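Thiol:disulfide interchange protein DsbC (Haemophilus influenzae, PDB 1T3B) probably acts as a periplasmic disulfide isomerase, reshuffling wrongly paired cysteines in other proteins and passing on its own redox-active disulfide. Local coordinates at residues T91-I96 / L121-A126. Numbering follows the deposited sequence.
Sequences TVFMDI and LAFPRA
OD2 of Asp95 takes two N-H groups from Arg125: the backbone N at 3.0 Å, in a nearly straight bond of 162°, and the side-chain NE at 3.5 Å, a weak bond that forms part of a salt bridge. The pair lies just beyond the ends of two neighbouring parallel strands, 88-94 and 116-122, in the mixed sheet of the thioredoxin fold, close to the redox-active Cys98-Cys101 disulfide, whose Cys98 the Arg125 side chain touches. Asp95 points toward the other chain, with CG anti to the backbone N (chi1 -169°); a short carboxylate suits a place where OD2 meets a backbone N-H of that chain while OD1 bonds Thr97 OG1. The carboxylate and guanidinium planes are turned 50° apart, and the salt bridge rests on NE and OD2 alone.

Within the strands, Leu121 N bonds to Val92 O and Met94 N to Leu121 O, the parallel-sheet ladder; Phe123 N then reaches Met94 O at 2.9 Å. On the face that carries Phe93 and Leu121 the packing is mostly apolar, with Ala122 O at the Phe93 ring edge. A broad aromatic ring suits Phe93, for Leu121 CB lies over one face, offset toward the rim, as a CH-pi contact 4.2 Å from the centroid, and Phe123 CB meets Phe93 CB. Leu121 lies beside Phe93, pointing the same way; its CD1 is 3.6 Å from Phe93 CZ and also touches Thr91 CG2.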
ATOM      1  N   THR A  91     -20.547  17.242   6.869  1.00 68.85           N
ATOM      2  CA  THR A  91     -19.585  17.594   7.909  1.00 67.00           C
ATOM      3  C   THR A  91     -18.391  18.286   7.252  1.00 65.43           C
ATOM      4  O   THR A  91     -17.786  17.756   6.325  1.00 65.21           O
ATOM      5  CB  THR A  91     -19.076  16.364   8.646  1.00 65.11           C
ATOM      6  OG1 THR A  91     -20.180  15.611   9.153  1.00 64.55           O
ATOM      7  CG2 THR A  91     -18.204  16.788   9.808  1.00 63.91           C
ATOM      8  N   VAL A  92     -18.044  19.464   7.755  1.00 63.50           N
ATOM      9  CA  VAL A  92     -16.959  20.261   7.200  1.00 60.96           C
ATOM     10  C   VAL A  92     -15.795  20.388   8.157  1.00 61.04           C
ATOM     11  O   VAL A  92     -16.002  20.682   9.332  1.00 61.26           O
ATOM     12  CB  VAL A  92     -17.464  21.675   6.885  1.00 57.12           C
ATOM     13  CG1 VAL A  92     -16.349  22.553   6.398  1.00 53.71           C
ATOM     14  CG2 VAL A  92     -18.565  21.601   5.887  1.00 54.92           C
ATOM     15  N   PHE A  93     -14.578  20.152   7.665  1.00 61.13           N
ATOM     16  CA  PHE A  93     -13.392  20.314   8.502  1.00 62.69           C
ATOM     17  C   PHE A  93     -12.964  21.744   8.272  1.00 63.96           C
ATOM     18  O   PHE A  93     -12.695  22.166   7.156  1.00 65.07           O
ATOM     19  CB  PHE A  93     -12.290  19.334   8.121  1.00 60.83           C
ATOM     20  CG  PHE A  93     -12.547  17.933   8.590  1.00 61.00           C
ATOM     21  CD1 PHE A  93     -13.349  17.072   7.851  1.00 61.91           C
ATOM     22  CD2 PHE A  93     -12.009  17.479   9.789  1.00 59.05           C
ATOM     23  CE1 PHE A  93     -13.610  15.777   8.303  1.00 61.77           C
ATOM     24  CE2 PHE A  93     -12.264  16.196  10.246  1.00 59.12           C
ATOM     25  CZ  PHE A  93     -13.066  15.344   9.503  1.00 59.03           C
ATOM     26  N   MET A  94     -12.899  22.504   9.344  1.00 66.17           N
ATOM     27  CA  MET A  94     -12.614  23.904   9.194  1.00 69.70           C
ATOM     28  C   MET A  94     -11.517  24.436  10.096  1.00 68.81           C
ATOM     29  O   MET A  94     -11.202  23.844  11.122  1.00 68.65           O
ATOM     30  CB  MET A  94     -13.934  24.632   9.413  1.00 73.97           C
ATOM     31  CG  MET A  94     -13.851  26.107   9.497  1.00 79.46           C
ATOM     32  SD  MET A  94     -14.804  26.625  10.923  1.00 87.32           S
ATOM     33  CE  MET A  94     -13.621  26.420  12.202  1.00 82.73           C
ATOM     34  N   ASP A  95     -10.921  25.549   9.681  1.00 69.15           N
ATOM     35  CA  ASP A  95      -9.862  26.205  10.435  1.00 69.68           C
ATOM     36  C   ASP A  95     -10.274  27.669  10.560  1.00 68.78           C
ATOM     37  O   ASP A  95     -10.860  28.230   9.642  1.00 69.35           O
ATOM     38  CB  ASP A  95      -8.527  26.080   9.700  1.00 71.59           C
ATOM     39  CG  ASP A  95      -7.352  26.505  10.555  1.00 75.28           C
ATOM     40  OD1 ASP A  95      -7.390  27.639  11.088  1.00 77.15           O
ATOM     41  OD2 ASP A  95      -6.394  25.711  10.694  1.00 74.51           O
ATOM     42  N   ILE A  96      -9.963  28.293  11.686  1.00 68.18           N
ATOM     43  CA  ILE A  96     -10.380  29.667  11.918  1.00 68.43           C
ATOM     44  C   ILE A  96      -9.550  30.726  11.231  1.00 70.21           C
ATOM     45  O   ILE A  96      -9.948  31.889  11.151  1.00 72.58           O
ATOM     46  CB  ILE A  96     -10.436  29.971  13.427  1.00 67.63           C
ATOM     47  CG1 ILE A  96      -9.106  29.614  14.081  1.00 67.49           C
ATOM     48  CG2 ILE A  96     -11.547  29.180  14.063  1.00 63.73           C
ATOM     49  CD1 ILE A  96      -9.061  29.900  15.535  1.00 66.13           C
ATOM     50  N   LEU A 121     -16.247  20.283  12.316  1.00 67.94           N
ATOM     51  CA  LEU A 121     -15.267  19.503  13.037  1.00 66.57           C
ATOM     52  C   LEU A 121     -14.062  20.420  12.911  1.00 65.24           C
ATOM     53  O   LEU A 121     -13.977  21.198  11.969  1.00 64.67           O
ATOM     54  CB  LEU A 121     -15.004  18.181  12.327  1.00 66.92           C
ATOM     55  CG  LEU A 121     -16.013  17.093  12.656  1.00 68.54           C
ATOM     56  CD1 LEU A 121     -15.731  15.858  11.870  1.00 67.54           C
ATOM     57  CD2 LEU A 121     -15.925  16.793  14.135  1.00 69.64           C
ATOM     58  N   ALA A 122     -13.132  20.345  13.847  1.00 63.60           N
ATOM     59  CA  ALA A 122     -11.978  21.214  13.775  1.00 63.21           C
ATOM     60  C   ALA A 122     -10.830  20.585  13.013  1.00 64.19           C
ATOM     61  O   ALA A 122     -10.637  19.369  13.018  1.00 64.29           O
ATOM     62  CB  ALA A 122     -11.512  21.595  15.175  1.00 60.70           C
ATOM     63  N   PHE A 123     -10.059  21.432  12.354  1.00 64.56           N
ATOM     64  CA  PHE A 123      -8.913  20.953  11.637  1.00 65.82           C
ATOM     65  C   PHE A 123      -7.808  21.984  11.683  1.00 67.75           C
ATOM     66  O   PHE A 123      -7.589  22.703  10.711  1.00 68.17           O
ATOM     67  CB  PHE A 123      -9.258  20.638  10.185  1.00 65.23           C
ATOM     68  CG  PHE A 123      -8.194  19.846   9.483  1.00 67.73           C
ATOM     69  CD1 PHE A 123      -8.111  18.465   9.649  1.00 67.11           C
ATOM     70  CD2 PHE A 123      -7.225  20.486   8.718  1.00 68.60           C
ATOM     71  CE1 PHE A 123      -7.084  17.739   9.069  1.00 65.93           C
ATOM     72  CE2 PHE A 123      -6.189  19.766   8.134  1.00 68.56           C
ATOM     73  CZ  PHE A 123      -6.121  18.392   8.314  1.00 67.25           C
ATOM     74  N   PRO A 124      -7.122  22.107  12.831  1.00 69.03           N
ATOM     75  CA  PRO A 124      -6.031  23.086  12.923  1.00 71.21           C
ATOM     76  C   PRO A 124      -4.814  22.633  12.104  1.00 73.09           C
ATOM     77  O   PRO A 124      -4.041  21.758  12.511  1.00 72.51           O
ATOM     78  CB  PRO A 124      -5.761  23.179  14.428  1.00 71.49           C
ATOM     79  CG  PRO A 124      -6.269  21.895  14.968  1.00 72.29           C
ATOM     80  CD  PRO A 124      -7.515  21.638  14.168  1.00 70.68           C
ATOM     81  N   ARG A 125      -4.671  23.250  10.936  1.00 74.76           N
ATOM     82  CA  ARG A 125      -3.607  22.942   9.984  1.00 76.85           C
ATOM     83  C   ARG A 125      -2.179  23.070  10.511  1.00 78.69           C
ATOM     84  O   ARG A 125      -1.398  22.125  10.406  1.00 79.20           O
ATOM     85  CB  ARG A 125      -3.789  23.806   8.731  1.00 74.50           C
ATOM     86  CG  ARG A 125      -5.068  23.497   7.972  1.00 72.59           C
ATOM     87  CD  ARG A 125      -5.329  24.506   6.869  1.00 71.46           C
ATOM     88  NE  ARG A 125      -5.380  25.876   7.365  1.00 70.45           N
ATOM     89  CZ  ARG A 125      -5.671  26.931   6.612  1.00 70.02           C
ATOM     90  NH1 ARG A 125      -5.941  26.767   5.328  1.00 71.60           N
ATOM     91  NH2 ARG A 125      -5.680  28.148   7.140  1.00 70.82           N
ATOM     92  N   ALA A 126      -1.836  24.234  11.063  1.00 80.15           N
ATOM     93  CA  ALA A 126      -0.499  24.475  11.605  1.00 81.82           C
ATOM     94  C   ALA A 126      -0.294  23.695  12.912  1.00 82.65           C
ATOM     95  O   ALA A 126       0.195  24.235  13.913  1.00 84.56           O
ATOM     96  CB  ALA A 126      -0.291  25.981  11.838  1.00 80.33           C
TER